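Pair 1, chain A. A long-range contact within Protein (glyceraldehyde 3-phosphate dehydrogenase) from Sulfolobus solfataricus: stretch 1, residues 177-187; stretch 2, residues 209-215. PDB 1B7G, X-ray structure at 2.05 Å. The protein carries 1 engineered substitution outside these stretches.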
# COMPACT_ATOMS: atom_id res chain seq x y z
N GLY A 177 -19.51 1.72 5.34
CA GLY A 177 -19.81 0.50 4.58
C GLY A 177 -20.11 1.00 3.14
O GLY A 177 -19.75 2.12 2.77
N PRO A 178 -20.76 0.13 2.42
CA PRO A 178 -21.21 -1.15 2.92
C PRO A 178 -20.20 -2.28 2.86
O PRO A 178 -19.30 -2.35 2.04
CB PRO A 178 -22.41 -1.46 2.04
CG PRO A 178 -22.06 -0.85 0.73
CD PRO A 178 -21.22 0.38 1.01
N ILE A 179 -20.38 -3.22 3.80
CA ILE A 179 -19.57 -4.41 3.93
C ILE A 179 -19.92 -5.40 2.80
O ILE A 179 -19.06 -6.04 2.20
CB ILE A 179 -19.82 -5.19 5.22
CG1 ILE A 179 -19.51 -4.44 6.53
CG2 ILE A 179 -18.90 -6.44 5.25
CD1 ILE A 179 -19.86 -5.21 7.79
N ASN A 180 -21.23 -5.51 2.56
CA ASN A 180 -21.64 -6.52 1.56
C ASN A 180 -22.96 -6.12 0.92
O ASN A 180 -24.03 -6.65 1.23
CB ASN A 180 -21.77 -7.91 2.25
CG ASN A 180 -22.26 -8.93 1.23
OD1 ASN A 180 -22.19 -8.71 0.01
ND2 ASN A 180 -22.82 -10.04 1.63
N SER A 181 -22.94 -5.14 0.05
CA SER A 181 -24.16 -4.71 -0.66
C SER A 181 -23.70 -3.97 -1.92
O SER A 181 -22.60 -3.41 -1.90
CB SER A 181 -24.94 -3.65 0.14
OG SER A 181 -26.26 -3.45 -0.40
N LEU A 182 -24.64 -3.86 -2.85
CA LEU A 182 -24.45 -2.92 -3.96
C LEU A 182 -25.42 -1.82 -3.62
O LEU A 182 -26.49 -2.15 -3.03
CB LEU A 182 -24.69 -3.55 -5.32
CG LEU A 182 -23.75 -4.65 -5.77
CD1 LEU A 182 -24.19 -5.13 -7.15
CD2 LEU A 182 -22.31 -4.05 -5.81
N VAL A 183 -25.04 -0.56 -3.80
CA VAL A 183 -25.90 0.53 -3.34
C VAL A 183 -26.04 1.58 -4.46
O VAL A 183 -25.06 2.30 -4.69
CB VAL A 183 -25.35 1.17 -2.05
CG1 VAL A 183 -26.35 2.18 -1.48
CG2 VAL A 183 -24.96 0.22 -0.87
N PRO A 184 -27.17 1.65 -5.14
CA PRO A 184 -27.37 2.67 -6.17
C PRO A 184 -26.85 3.99 -5.64
O PRO A 184 -27.16 4.43 -4.51
CB PRO A 184 -28.86 2.59 -6.44
CG PRO A 184 -29.20 1.13 -6.16
CD PRO A 184 -28.38 0.81 -4.92
N ASP A 185 -26.06 4.71 -6.46
CA ASP A 185 -25.49 5.97 -5.91
C ASP A 185 -25.48 7.12 -6.89
O ASP A 185 -24.42 7.49 -7.43
CB ASP A 185 -24.06 5.61 -5.46
CG ASP A 185 -23.38 6.77 -4.72
OD1 ASP A 185 -24.03 7.56 -4.05
OD2 ASP A 185 -22.16 6.90 -4.89
N PRO A 186 -26.61 7.73 -7.12
CA PRO A 186 -27.88 7.38 -6.52
C PRO A 186 -28.72 6.47 -7.42
O PRO A 186 -28.26 5.96 -8.45
CB PRO A 186 -28.57 8.76 -6.49
CG PRO A 186 -28.16 9.35 -7.81
CD PRO A 186 -26.75 8.89 -8.05
N ALA A 187 -29.96 6.23 -7.00
CA ALA A 187 -30.82 5.43 -7.89
C ALA A 187 -31.35 6.25 -9.05
O ALA A 187 -31.79 5.63 -10.03
CB ALA A 187 -31.92 4.76 -7.11
N MET A 209 -24.61 6.76 -14.87
CA MET A 209 -25.24 6.16 -13.69
C MET A 209 -24.12 5.65 -12.77
O MET A 209 -23.08 5.23 -13.30
CB MET A 209 -26.06 4.94 -14.10
CG MET A 209 -27.26 5.14 -14.98
SD MET A 209 -28.03 3.63 -15.57
CE MET A 209 -27.41 3.52 -17.24
N ALA A 210 -24.35 5.59 -11.47
CA ALA A 210 -23.30 5.14 -10.57
C ALA A 210 -23.91 4.22 -9.46
O ALA A 210 -25.01 4.48 -9.02
CB ALA A 210 -22.70 6.35 -9.85
N VAL A 211 -23.05 3.34 -8.99
CA VAL A 211 -23.36 2.40 -7.94
C VAL A 211 -22.11 2.23 -7.04
O VAL A 211 -21.01 2.31 -7.59
CB VAL A 211 -23.75 1.03 -8.53
CG1 VAL A 211 -22.60 0.42 -9.33
CG2 VAL A 211 -24.12 0.07 -7.39
N ILE A 212 -22.34 1.99 -5.78
CA ILE A 212 -21.31 1.70 -4.78
C ILE A 212 -21.19 0.18 -4.59
O ILE A 212 -22.20 -0.51 -4.47
CB ILE A 212 -21.59 2.40 -3.46
CG1 ILE A 212 -21.35 3.91 -3.49
CG2 ILE A 212 -20.79 1.81 -2.24
CD1 ILE A 212 -21.98 4.63 -2.26
N ALA A 213 -19.98 -0.32 -4.69
CA ALA A 213 -19.63 -1.71 -4.47
C ALA A 213 -18.81 -1.77 -3.15
O ALA A 213 -18.17 -0.76 -2.85
CB ALA A 213 -18.78 -2.33 -5.55
N PRO A 214 -18.75 -2.92 -2.52
CA PRO A 214 -18.02 -3.09 -1.25
C PRO A 214 -16.53 -3.37 -1.42
O PRO A 214 -16.02 -4.43 -1.11
CB PRO A 214 -18.72 -4.26 -0.56
CG PRO A 214 -19.30 -5.06 -1.65
CD PRO A 214 -19.47 -4.17 -2.88
N THR A 215 -15.84 -2.43 -2.09
CA THR A 215 -14.43 -2.53 -2.39
C THR A 215 -13.71 -1.28 -1.88
O THR A 215 -14.40 -0.28 -1.75
CB THR A 215 -14.14 -2.75 -3.87
OG1 THR A 215 -12.70 -2.85 -4.02
CG2 THR A 215 -14.67 -1.65 -4.80
O HOH W 1 -26.97 6.79 -10.86

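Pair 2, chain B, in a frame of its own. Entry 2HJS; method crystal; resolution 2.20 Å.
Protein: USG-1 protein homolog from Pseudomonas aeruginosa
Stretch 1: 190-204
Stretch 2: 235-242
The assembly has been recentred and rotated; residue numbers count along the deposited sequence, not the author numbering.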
# COMPACT_ATOMS: atom_id res chain seq x y z
N LEU B 190 -15.56 9.33 -12.98
CA LEU B 190 -14.32 8.87 -13.60
C LEU B 190 -14.10 7.35 -13.40
O LEU B 190 -13.45 6.69 -14.22
CB LEU B 190 -13.10 9.67 -13.09
CG LEU B 190 -11.73 9.50 -13.78
CD1 LEU B 190 -11.66 10.22 -15.14
CD2 LEU B 190 -10.59 9.96 -12.89
N PHE B 191 -14.65 6.82 -12.30
CA PHE B 191 -14.64 5.39 -11.99
C PHE B 191 -16.05 4.84 -11.97
O PHE B 191 -17.03 5.59 -12.01
CB PHE B 191 -14.00 5.15 -10.63
CG PHE B 191 -12.59 5.59 -10.55
CD1 PHE B 191 -12.27 6.93 -10.35
CD2 PHE B 191 -11.56 4.66 -10.68
CE1 PHE B 191 -10.96 7.34 -10.28
CE2 PHE B 191 -10.23 5.06 -10.60
CZ PHE B 191 -9.93 6.40 -10.39
N ASP B 192 -16.16 3.51 -11.91
CA ASP B 192 -17.48 2.86 -11.79
C ASP B 192 -17.67 2.28 -10.38
O ASP B 192 -18.64 1.56 -10.11
CB ASP B 192 -17.68 1.79 -12.88
CG ASP B 192 -16.65 0.64 -12.82
OD1 ASP B 192 -15.52 0.80 -12.27
OD2 ASP B 192 -16.98 -0.44 -13.37
N ARG B 193 -16.75 2.64 -9.48
CA ARG B 193 -16.82 2.24 -8.08
C ARG B 193 -16.27 3.37 -7.19
O ARG B 193 -15.68 4.34 -7.68
CB ARG B 193 -16.04 0.93 -7.87
CG ARG B 193 -14.52 1.09 -7.88
CD ARG B 193 -13.86 0.04 -8.74
NE ARG B 193 -13.85 -1.25 -8.08
CZ ARG B 193 -13.78 -2.43 -8.69
NH1 ARG B 193 -13.73 -2.54 -10.03
NH2 ARG B 193 -13.79 -3.53 -7.95
N GLN B 194 -16.48 3.21 -5.89
CA GLN B 194 -16.02 4.16 -4.90
C GLN B 194 -14.51 4.18 -4.79
O GLN B 194 -13.86 3.15 -4.64
CB GLN B 194 -16.64 3.84 -3.55
CG GLN B 194 -16.43 4.91 -2.52
CD GLN B 194 -17.03 4.56 -1.19
OE1 GLN B 194 -18.18 4.09 -1.12
NE2 GLN B 194 -16.27 4.78 -0.12
N ILE B 195 -13.94 5.37 -4.88
CA ILE B 195 -12.51 5.55 -4.59
C ILE B 195 -12.26 6.20 -3.22
O ILE B 195 -11.22 5.96 -2.61
CB ILE B 195 -11.78 6.30 -5.72
CG1 ILE B 195 -12.23 7.76 -5.83
CG2 ILE B 195 -12.00 5.57 -7.08
CD1 ILE B 195 -11.42 8.57 -6.84
N ALA B 196 -13.21 7.02 -2.77
CA ALA B 196 -13.13 7.65 -1.47
C ALA B 196 -12.95 6.59 -0.37
O ALA B 196 -13.63 5.55 -0.38
CB ALA B 196 -14.40 8.49 -1.21
N PHE B 197 -12.02 6.84 0.55
CA PHE B 197 -11.75 5.92 1.66
C PHE B 197 -11.58 4.44 1.20
O PHE B 197 -11.96 3.52 1.91
CB PHE B 197 -12.84 6.03 2.74
CG PHE B 197 -13.11 7.44 3.19
CD1 PHE B 197 -12.15 8.15 3.92
CD2 PHE B 197 -14.33 8.04 2.93
CE1 PHE B 197 -12.40 9.45 4.37
CE2 PHE B 197 -14.61 9.35 3.38
CZ PHE B 197 -13.64 10.05 4.10
N ASN B 198 -11.05 4.23 -0.01
CA ASN B 198 -10.96 2.87 -0.56
C ASN B 198 -9.58 2.64 -1.14
O ASN B 198 -8.91 3.60 -1.48
CB ASN B 198 -12.01 2.65 -1.65
CG ASN B 198 -12.47 1.20 -1.75
OD1 ASN B 198 -12.10 0.38 -0.92
ND2 ASN B 198 -13.31 0.89 -2.73
N LEU B 199 -9.13 1.39 -1.22
CA LEU B 199 -7.86 1.08 -1.90
C LEU B 199 -8.17 0.21 -3.11
O LEU B 199 -8.80 -0.85 -2.96
CB LEU B 199 -6.87 0.37 -0.95
CG LEU B 199 -6.24 1.28 0.12
CD1 LEU B 199 -5.78 0.44 1.30
CD2 LEU B 199 -5.10 2.14 -0.39
N LEU B 200 -7.80 0.67 -4.30
CA LEU B 200 -8.05 -0.14 -5.50
C LEU B 200 -6.86 -1.04 -5.75
O LEU B 200 -5.72 -0.61 -5.62
CB LEU B 200 -8.35 0.73 -6.73
CG LEU B 200 -9.33 1.90 -6.56
CD1 LEU B 200 -9.59 2.53 -7.95
CD2 LEU B 200 -10.63 1.45 -5.89
N ALA B 201 -7.12 -2.29 -6.12
CA ALA B 201 -6.04 -3.27 -6.30
C ALA B 201 -5.11 -2.96 -7.46
O ALA B 201 -3.97 -3.44 -7.48
CB ALA B 201 -6.65 -4.68 -6.46
N GLN B 202 -5.60 -2.21 -8.45
CA GLN B 202 -4.88 -1.93 -9.68
C GLN B 202 -5.23 -0.53 -10.13
O GLN B 202 -6.28 0.02 -9.74
CB GLN B 202 -5.25 -2.93 -10.80
CG GLN B 202 -6.68 -2.82 -11.28
CD GLN B 202 -7.22 -4.14 -11.81
OE1 GLN B 202 -6.91 -5.21 -11.28
NE2 GLN B 202 -8.01 -4.07 -12.86
N VAL B 203 -4.37 0.05 -10.98
CA VAL B 203 -4.64 1.34 -11.62
C VAL B 203 -4.98 1.10 -13.12
O VAL B 203 -4.11 0.83 -13.93
CB VAL B 203 -3.43 2.29 -11.43
CG1 VAL B 203 -3.61 3.62 -12.16
CG2 VAL B 203 -3.15 2.53 -9.94
N GLY B 204 -6.25 1.16 -13.48
CA GLY B 204 -6.65 0.96 -14.88
C GLY B 204 -6.85 -0.53 -15.12
O GLY B 204 -6.60 -1.33 -14.21
N VAL B 235 6.24 -5.67 -9.48
CA VAL B 235 5.58 -4.37 -9.29
C VAL B 235 4.09 -4.53 -9.10
O VAL B 235 3.44 -5.12 -9.95
CB VAL B 235 5.60 -3.47 -10.55
CG1 VAL B 235 5.34 -2.00 -10.15
CG2 VAL B 235 6.83 -3.60 -11.31
N THR B 236 3.55 -3.93 -8.04
CA THR B 236 2.14 -3.76 -7.85
C THR B 236 1.86 -2.28 -7.66
O THR B 236 2.46 -1.63 -6.79
CB THR B 236 1.66 -4.54 -6.61
OG1 THR B 236 2.09 -5.90 -6.73
CG2 THR B 236 0.14 -4.50 -6.48
N CYS B 237 0.97 -1.73 -8.48
CA CYS B 237 0.50 -0.36 -8.25
C CYS B 237 -0.93 -0.35 -7.76
O CYS B 237 -1.85 -0.83 -8.44
CB CYS B 237 0.64 0.50 -9.51
SG CYS B 237 2.36 0.73 -9.97
N ILE B 238 -1.11 0.24 -6.59
CA ILE B 238 -2.39 0.32 -5.92
C ILE B 238 -2.84 1.77 -6.00
O ILE B 238 -2.01 2.68 -6.00
CB ILE B 238 -2.20 -0.11 -4.45
CG1 ILE B 238 -2.00 -1.61 -4.39
CG2 ILE B 238 -3.35 0.31 -3.54
CD1 ILE B 238 -1.26 -1.97 -3.09
N GLN B 239 -4.14 1.99 -6.08
CA GLN B 239 -4.69 3.34 -6.07
C GLN B 239 -5.15 3.70 -4.65
O GLN B 239 -6.07 3.07 -4.12
CB GLN B 239 -5.89 3.42 -7.00
CG GLN B 239 -6.46 4.80 -7.11
CD GLN B 239 -5.76 5.56 -8.16
OE1 GLN B 239 -5.96 5.30 -9.36
NE2 GLN B 239 -4.88 6.48 -7.76
N ALA B 240 -4.53 4.71 -4.04
CA ALA B 240 -4.88 5.10 -2.66
C ALA B 240 -5.78 6.33 -2.66
O ALA B 240 -5.70 7.15 -3.59
CB ALA B 240 -3.61 5.38 -1.83
N PRO B 241 -6.64 6.47 -1.63
CA PRO B 241 -7.45 7.70 -1.63
C PRO B 241 -6.62 8.89 -1.08
O PRO B 241 -6.88 9.39 0.03
CB PRO B 241 -8.62 7.34 -0.71
CG PRO B 241 -8.01 6.32 0.27
CD PRO B 241 -6.92 5.60 -0.47
N VAL B 242 -5.59 9.28 -1.83
CA VAL B 242 -4.76 10.42 -1.45
C VAL B 242 -4.65 11.33 -2.66
O VAL B 242 -4.76 10.85 -3.79
CB VAL B 242 -3.37 10.03 -0.77
CG1 VAL B 242 -3.40 8.64 -0.10
CG2 VAL B 242 -2.22 10.16 -1.64
O HOH W 2 -1.90 -1.28 -11.15

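The two pairs part company two residues past their shared bridge. In pair 1 the backbone of A:Asp185 reaches straight across, its N donating to A:Ala210 O at 2.8 Å. At the matching position of pair 2, B:Gln202 offers CA instead, 3.5 Å from B:Cys237 O, and a water closes the gap one residue later: it accepts from B:Val203 N at 2.8 Å and donates to B:Cys237 O at 2.7 Å. Pair 1 also has a bridging water, accepting from A:Ala210 N and donating to A:Pro186 O, both at 2.9 Å. The two waters thus sit at the same strand position but use different groups: A:Ala210 N donates to one, while B:Cys237 O accepts from the other.

The frames nonetheless agree, with an RMSD of 0.7 Å over 14 central residues. In each, an antiparallel hydrogen-bonded pair pins the segments together. A:Val183 N donates to A:Ile212 O and A:Ile212 N to A:Val183 O, both at 2.9 Å; the equivalents are B:Leu200 N to B:Gln239 O at 3.0 Å and B:Gln239 N to B:Leu200 O at 3.1 Å. Pair 1 adds a second bridge, A:Pro184 with A:Val211, a non-hydrogen-bonded pair and therefore compatible with a proline that has no NH to give. Pair 2 stops at a single bridge.

The most closely matched packing is a leucine laid along an alanine-proline step. A:Leu182 matches B:Leu199, and both use m,t rotamers. A:Leu182 CD2 lies 3.9 Å from A:Ala213 CB and 4.1 Å from A:Pro214 CD; B:Leu199 CD2 lies 3.8 Å from B:Ala240 CB and 3.9 Å from B:Pro241 CD. The proline also meets backbone oxygens: A:Ser181 O is 3.4 Å from A:Pro214 CD, and B:Asn198 O is 3.0 Å from B:Pro241 CD.

Beside this fixed element, the side chains vary. A:Ile212 and B:Gln239 bury the most area in their respective contacts. The isoleucine puts CG2 3.6 Å from A:Pro178 CD and CG1 3.4 Å from A:Asp185 OD2, so it fills the site with branched carbon. The glutamine brings OE1 near the edge of the B:Phe191 ring, 4.2 Å from CZ, and 4.0 Å from B:Val203 CG2, while its NE2 is hydrogen-bonded elsewhere in the structure. A:Asp185 points its CB toward the partner, whereas B:Gln202 points away; B:Val203 points toward it, with CG2 4.3 Å from B:Cys237 CB.

The rule to read here is a fixed backbone exchange and a leucine on alanine-proline, with the flanking volume filled in different ways.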